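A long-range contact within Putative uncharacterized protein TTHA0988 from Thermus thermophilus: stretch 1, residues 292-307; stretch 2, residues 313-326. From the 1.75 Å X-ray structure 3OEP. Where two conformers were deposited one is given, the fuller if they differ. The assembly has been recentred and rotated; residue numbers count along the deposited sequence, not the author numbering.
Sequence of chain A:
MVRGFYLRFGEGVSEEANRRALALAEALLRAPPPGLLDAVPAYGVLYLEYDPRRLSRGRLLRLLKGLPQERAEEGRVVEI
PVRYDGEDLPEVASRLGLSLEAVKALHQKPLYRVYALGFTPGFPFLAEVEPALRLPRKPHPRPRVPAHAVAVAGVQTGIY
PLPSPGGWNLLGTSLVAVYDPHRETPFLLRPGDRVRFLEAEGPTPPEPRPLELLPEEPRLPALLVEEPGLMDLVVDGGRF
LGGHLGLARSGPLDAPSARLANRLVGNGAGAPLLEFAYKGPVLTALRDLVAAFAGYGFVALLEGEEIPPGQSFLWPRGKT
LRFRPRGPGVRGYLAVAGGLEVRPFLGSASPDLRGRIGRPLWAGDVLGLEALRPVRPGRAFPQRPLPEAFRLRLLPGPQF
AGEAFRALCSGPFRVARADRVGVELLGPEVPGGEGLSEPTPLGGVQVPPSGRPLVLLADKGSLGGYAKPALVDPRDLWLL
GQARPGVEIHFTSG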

# COMPACT_ATOMS: atom_id res chain seq x y z
N ALA A 292 -18.76 2.35 -18.95
CA ALA A 292 -19.58 2.89 -17.87
C ALA A 292 -18.74 3.75 -16.96
O ALA A 292 -17.58 3.44 -16.69
CB ALA A 292 -20.23 1.77 -17.07
N PHE A 293 -19.34 4.84 -16.50
CA PHE A 293 -18.72 5.80 -15.62
C PHE A 293 -19.44 5.74 -14.27
O PHE A 293 -20.67 5.74 -14.21
CB PHE A 293 -18.81 7.20 -16.24
CG PHE A 293 -18.41 8.30 -15.31
CD1 PHE A 293 -19.24 9.39 -15.10
CD2 PHE A 293 -17.20 8.24 -14.62
CE1 PHE A 293 -18.88 10.41 -14.24
CE2 PHE A 293 -16.83 9.26 -13.75
CZ PHE A 293 -17.68 10.34 -13.56
N ALA A 294 -18.66 5.63 -13.19
CA ALA A 294 -19.22 5.61 -11.84
C ALA A 294 -18.27 6.33 -10.90
O ALA A 294 -17.14 6.65 -11.27
CB ALA A 294 -19.48 4.18 -11.38
N GLY A 295 -18.73 6.57 -9.68
CA GLY A 295 -17.96 7.36 -8.72
C GLY A 295 -18.45 8.79 -8.67
O GLY A 295 -19.61 9.08 -9.00
N TYR A 296 -17.57 9.69 -8.25
CA TYR A 296 -17.95 11.06 -7.94
C TYR A 296 -16.89 12.05 -8.39
O TYR A 296 -15.79 11.66 -8.77
CB TYR A 296 -18.19 11.21 -6.43
CG TYR A 296 -19.15 10.19 -5.87
CD1 TYR A 296 -20.52 10.45 -5.81
CD2 TYR A 296 -18.70 8.94 -5.43
CE1 TYR A 296 -21.40 9.50 -5.32
CE2 TYR A 296 -19.58 8.00 -4.94
CZ TYR A 296 -20.92 8.28 -4.88
OH TYR A 296 -21.79 7.33 -4.40
N GLY A 297 -17.24 13.33 -8.36
CA GLY A 297 -16.28 14.38 -8.66
C GLY A 297 -16.24 14.85 -10.10
O GLY A 297 -15.54 15.82 -10.40
N PHE A 298 -16.97 14.18 -10.98
CA PHE A 298 -16.98 14.52 -12.41
C PHE A 298 -18.30 14.18 -13.07
O PHE A 298 -19.09 13.40 -12.56
CB PHE A 298 -15.93 13.72 -13.19
CG PHE A 298 -14.56 13.75 -12.60
CD1 PHE A 298 -13.62 14.68 -13.04
CD2 PHE A 298 -14.18 12.83 -11.63
CE1 PHE A 298 -12.34 14.70 -12.51
CE2 PHE A 298 -12.90 12.84 -11.09
CZ PHE A 298 -11.98 13.78 -11.54
N VAL A 299 -18.53 14.79 -14.24
CA VAL A 299 -19.48 14.27 -15.21
C VAL A 299 -18.68 13.97 -16.46
O VAL A 299 -17.76 14.71 -16.81
CB VAL A 299 -20.63 15.26 -15.53
CG1 VAL A 299 -21.53 15.45 -14.31
CG2 VAL A 299 -20.09 16.60 -16.02
N ALA A 300 -18.98 12.85 -17.11
CA ALA A 300 -18.30 12.49 -18.33
C ALA A 300 -18.86 13.32 -19.48
O ALA A 300 -20.04 13.68 -19.48
CB ALA A 300 -18.45 10.99 -18.62
N LEU A 301 -18.00 13.63 -20.44
CA LEU A 301 -18.36 14.46 -21.59
C LEU A 301 -18.04 13.70 -22.86
O LEU A 301 -16.88 13.34 -23.10
CB LEU A 301 -17.57 15.77 -21.60
CG LEU A 301 -17.84 16.79 -20.50
CD1 LEU A 301 -16.96 18.01 -20.71
CD2 LEU A 301 -19.30 17.18 -20.47
N LEU A 302 -19.06 13.45 -23.68
CA LEU A 302 -18.88 12.71 -24.92
C LEU A 302 -19.79 13.29 -25.99
O LEU A 302 -21.00 13.36 -25.80
CB LEU A 302 -19.20 11.23 -24.71
CG LEU A 302 -19.05 10.32 -25.93
CD1 LEU A 302 -17.60 10.28 -26.39
CD2 LEU A 302 -19.56 8.91 -25.62
N GLU A 303 -19.19 13.71 -27.11
CA GLU A 303 -19.93 14.26 -28.25
C GLU A 303 -20.89 15.39 -27.84
O GLU A 303 -22.02 15.47 -28.33
CB GLU A 303 -20.69 13.14 -28.98
CG GLU A 303 -19.79 12.07 -29.58
CD GLU A 303 -20.56 11.00 -30.32
OE1 GLU A 303 -21.02 10.03 -29.67
OE2 GLU A 303 -20.71 11.12 -31.55
N GLY A 304 -20.43 16.23 -26.93
CA GLY A 304 -21.20 17.38 -26.46
C GLY A 304 -22.16 17.12 -25.31
O GLY A 304 -22.66 18.08 -24.71
N GLU A 305 -22.42 15.85 -25.01
CA GLU A 305 -23.39 15.47 -23.98
C GLU A 305 -22.70 15.21 -22.65
O GLU A 305 -21.60 14.65 -22.62
CB GLU A 305 -24.15 14.20 -24.39
CG GLU A 305 -24.83 14.25 -25.75
CD GLU A 305 -26.00 15.21 -25.83
OE1 GLU A 305 -26.42 15.52 -26.96
OE2 GLU A 305 -26.51 15.66 -24.77
N GLU A 306 -23.34 15.61 -21.55
CA GLU A 306 -22.87 15.26 -20.21
C GLU A 306 -23.46 13.91 -19.80
O GLU A 306 -24.66 13.67 -20.01
CB GLU A 306 -23.27 16.33 -19.18
CG GLU A 306 -22.38 17.56 -19.20
CD GLU A 306 -22.67 18.53 -18.07
OE1 GLU A 306 -23.62 18.29 -17.30
OE2 GLU A 306 -21.94 19.53 -17.95
N ILE A 307 -22.63 13.06 -19.22
CA ILE A 307 -23.04 11.74 -18.74
C ILE A 307 -22.74 11.67 -17.23
O ILE A 307 -21.57 11.61 -16.84
CB ILE A 307 -22.28 10.61 -19.48
CG1 ILE A 307 -22.52 10.70 -20.99
CG2 ILE A 307 -22.70 9.23 -18.95
CD1 ILE A 307 -21.65 9.76 -21.82
N PHE A 313 -22.76 3.64 -21.61
CA PHE A 313 -22.99 4.41 -22.82
C PHE A 313 -22.19 3.82 -23.97
O PHE A 313 -21.22 3.08 -23.76
CB PHE A 313 -22.59 5.88 -22.59
CG PHE A 313 -21.19 6.07 -22.08
CD1 PHE A 313 -20.91 6.04 -20.72
CD2 PHE A 313 -20.14 6.31 -22.97
CE1 PHE A 313 -19.62 6.22 -20.25
CE2 PHE A 313 -18.84 6.49 -22.50
CZ PHE A 313 -18.58 6.44 -21.14
N LEU A 314 -22.61 4.15 -25.19
CA LEU A 314 -21.87 3.77 -26.38
C LEU A 314 -20.79 4.82 -26.61
O LEU A 314 -21.05 6.02 -26.57
CB LEU A 314 -22.80 3.65 -27.59
CG LEU A 314 -22.28 2.98 -28.88
CD1 LEU A 314 -21.30 3.87 -29.61
CD2 LEU A 314 -21.67 1.61 -28.63
N TRP A 315 -19.57 4.35 -26.82
CA TRP A 315 -18.41 5.20 -27.03
C TRP A 315 -17.85 4.84 -28.42
O TRP A 315 -17.14 3.85 -28.57
CB TRP A 315 -17.42 4.95 -25.91
CG TRP A 315 -16.17 5.79 -25.92
CD1 TRP A 315 -15.89 6.87 -26.71
CD2 TRP A 315 -15.04 5.62 -25.05
NE1 TRP A 315 -14.64 7.36 -26.41
CE2 TRP A 315 -14.10 6.62 -25.39
CE3 TRP A 315 -14.72 4.71 -24.04
CZ2 TRP A 315 -12.87 6.73 -24.75
CZ3 TRP A 315 -13.49 4.83 -23.40
CH2 TRP A 315 -12.58 5.83 -23.76
N PRO A 316 -18.22 5.63 -29.44
CA PRO A 316 -17.88 5.24 -30.81
C PRO A 316 -16.42 5.46 -31.16
O PRO A 316 -15.79 6.37 -30.62
CB PRO A 316 -18.77 6.14 -31.68
CG PRO A 316 -19.79 6.72 -30.77
CD PRO A 316 -19.14 6.79 -29.43
N ARG A 317 -15.91 4.64 -32.07
CA ARG A 317 -14.54 4.76 -32.56
C ARG A 317 -14.24 6.19 -32.97
O ARG A 317 -15.03 6.83 -33.66
CB ARG A 317 -14.33 3.83 -33.76
CG ARG A 317 -13.04 4.04 -34.51
CD ARG A 317 -12.94 3.05 -35.66
NE ARG A 317 -12.52 1.74 -35.18
CZ ARG A 317 -12.74 0.58 -35.81
NH1 ARG A 317 -13.40 0.54 -36.96
NH2 ARG A 317 -12.30 -0.54 -35.26
N GLY A 318 -13.09 6.70 -32.51
CA GLY A 318 -12.61 8.02 -32.89
C GLY A 318 -13.19 9.18 -32.10
O GLY A 318 -12.78 10.32 -32.30
N LYS A 319 -14.14 8.91 -31.20
CA LYS A 319 -14.73 9.97 -30.38
C LYS A 319 -13.99 10.09 -29.06
O LYS A 319 -13.56 9.09 -28.48
CB LYS A 319 -16.21 9.71 -30.14
CG LYS A 319 -17.04 9.55 -31.42
CD LYS A 319 -16.92 10.75 -32.35
CE LYS A 319 -17.85 10.62 -33.56
NZ LYS A 319 -17.87 11.85 -34.39
N THR A 320 -13.86 11.33 -28.59
CA THR A 320 -13.07 11.64 -27.41
C THR A 320 -13.95 11.82 -26.18
O THR A 320 -14.95 12.54 -26.21
CB THR A 320 -12.19 12.87 -27.65
OG1 THR A 320 -11.32 12.60 -28.76
CG2 THR A 320 -11.36 13.23 -26.41
N LEU A 321 -13.55 11.15 -25.11
CA LEU A 321 -14.23 11.16 -23.83
C LEU A 321 -13.40 12.01 -22.85
O LEU A 321 -12.19 11.81 -22.72
CB LEU A 321 -14.34 9.73 -23.31
CG LEU A 321 -15.03 9.51 -21.97
CD1 LEU A 321 -16.49 9.93 -22.02
CD2 LEU A 321 -14.89 8.02 -21.59
N ARG A 322 -14.07 12.94 -22.17
CA ARG A 322 -13.42 13.80 -21.19
C ARG A 322 -14.21 13.75 -19.89
O ARG A 322 -15.33 13.22 -19.86
CB ARG A 322 -13.36 15.24 -21.70
CG ARG A 322 -12.51 15.44 -22.95
CD ARG A 322 -12.64 16.86 -23.49
NE ARG A 322 -11.78 17.07 -24.67
CZ ARG A 322 -12.11 16.79 -25.93
NH1 ARG A 322 -13.31 16.28 -26.23
NH2 ARG A 322 -11.24 17.03 -26.90
N PHE A 323 -13.64 14.31 -18.83
CA PHE A 323 -14.29 14.31 -17.53
C PHE A 323 -14.25 15.71 -16.95
O PHE A 323 -13.18 16.23 -16.64
CB PHE A 323 -13.62 13.30 -16.60
CG PHE A 323 -13.69 11.89 -17.13
CD1 PHE A 323 -14.82 11.12 -16.92
CD2 PHE A 323 -12.65 11.37 -17.89
CE1 PHE A 323 -14.90 9.83 -17.43
CE2 PHE A 323 -12.73 10.08 -18.40
CZ PHE A 323 -13.86 9.31 -18.17
N ARG A 324 -15.43 16.31 -16.85
CA ARG A 324 -15.57 17.66 -16.35
C ARG A 324 -15.70 17.63 -14.83
O ARG A 324 -16.64 17.04 -14.31
CB ARG A 324 -16.82 18.30 -16.96
CG ARG A 324 -17.11 19.72 -16.51
CD ARG A 324 -18.28 20.29 -17.31
NE ARG A 324 -17.93 20.52 -18.71
CZ ARG A 324 -18.80 20.72 -19.70
NH1 ARG A 324 -20.11 20.70 -19.48
NH2 ARG A 324 -18.35 20.92 -20.93
N PRO A 325 -14.77 18.26 -14.10
CA PRO A 325 -14.91 18.24 -12.64
C PRO A 325 -16.23 18.85 -12.18
O PRO A 325 -16.67 19.86 -12.71
CB PRO A 325 -13.71 19.08 -12.17
CG PRO A 325 -12.72 18.95 -13.27
CD PRO A 325 -13.52 18.90 -14.53
N ARG A 326 -16.87 18.21 -11.20
CA ARG A 326 -18.15 18.69 -10.70
C ARG A 326 -18.49 18.14 -9.34
O ARG A 326 -18.29 16.95 -9.07
CB ARG A 326 -19.29 18.33 -11.66
CG ARG A 326 -20.67 18.72 -11.14
CD ARG A 326 -21.71 18.76 -12.23
NE ARG A 326 -21.32 19.66 -13.31
CZ ARG A 326 -21.93 19.74 -14.49
NH1 ARG A 326 -22.99 18.97 -14.75
NH2 ARG A 326 -21.49 20.58 -15.41
O HOH W 1 -15.45 15.16 -24.89
O HOH W 2 -16.61 13.54 -27.99

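Two stretches of one chain meet along an antiparallel pair of strands, residues 298-302 against 320-325, whose axes approach to 4.5 Å and whose directions differ by 149°; together the stretches bury 1128 Å². The backbone ladder is regular through its middle. Val 299 N donates to Arg 324 O (2.9 Å) and Arg 324 N returns the bond to Val 299 O (2.8 Å); two residues on, Leu 301 N reaches Arg 322 O (2.8 Å) and Arg 322 N reaches Leu 301 O (3.0 Å). Beyond Phe 298 the ladder gains one more rung, Arg 326 N to Gly 297 O at 2.8 Å. Between rungs the chains draw close enough for CA-H...O contacts, as from Phe 298 CA to Arg 324 O (3.2 Å) and Ala 300 CA to Arg 322 O (3.4 Å).

Toward the other end the ladder gives way to water. Water 1 donates to Leu 301 O (2.9 Å) and Thr 320 O (3.0 Å) and accepts from Arg 322 NH1 (2.8 Å). Water 2 bridges Glu 303 N (2.7 Å) and Thr 320 O (2.6 Å), spanning a gap of 4.5 Å between those two backbone atoms. Here stretch 1 turns back through a type I' turn, Leu 302 to Glu 305, which brings residues 305-307 alongside 298-302.

On the sheet face that carries Ala 300, Leu 302, Leu 321 and Phe 323, small and large side chains interlock. Ala 300 is the low point: its CB lies 4.1 Å from Leu 321 CD1 and 3.9 Å from Phe 323 CE1, so two bulky neighbours lean over one methyl. The Phe 323 ring also meets Phe 293 obliquely, planes at 52°, with Phe 323 CE1 over one face of the Phe 293 ring, 4.0 Å from CD2 of Phe 293.

Leu 302 is a large bump on this face. Its t, p rotamer carries the branched end into a pocket lined by strand 313-315 and the turn after it: Leu 302 CD2 lies 3.8 Å from Phe 313 CD2 and 3.4 Å from Leu 314 O, while Leu 302 CD1 rests 3.8 Å from Trp 315 CD1 and 4.0 Å from Lys 319 CB. Trp 315 NE1 donates to Lys 319 O (2.9 Å), linking two residues of the pocket wall across the type II turn. Phe 313 in turn points toward stretch 1, where Ile 307 CD1 lies over one ring face in a CH-pi contact, 3.9 Å from the centroid of the Phe 313 ring.

The face bearing Val 299, Leu 301, Arg 322 and Arg 324 mixes grease with charge. Glu 306 ties two arginines together: Glu 306 OE2 forms a salt bridge with Arg 324 NH1 (2.7 Å), and Glu 306 OE1 another with Arg 326 NH1 (2.7 Å). Each guanidinium meets the carboxylate at its edge, leaving its flat surface for hydrocarbon: Leu 301 CD1 lies over one face of Arg 324, 3.2 Å from Arg 324 NH2, and Val 299 CG2 over one face of Arg 326.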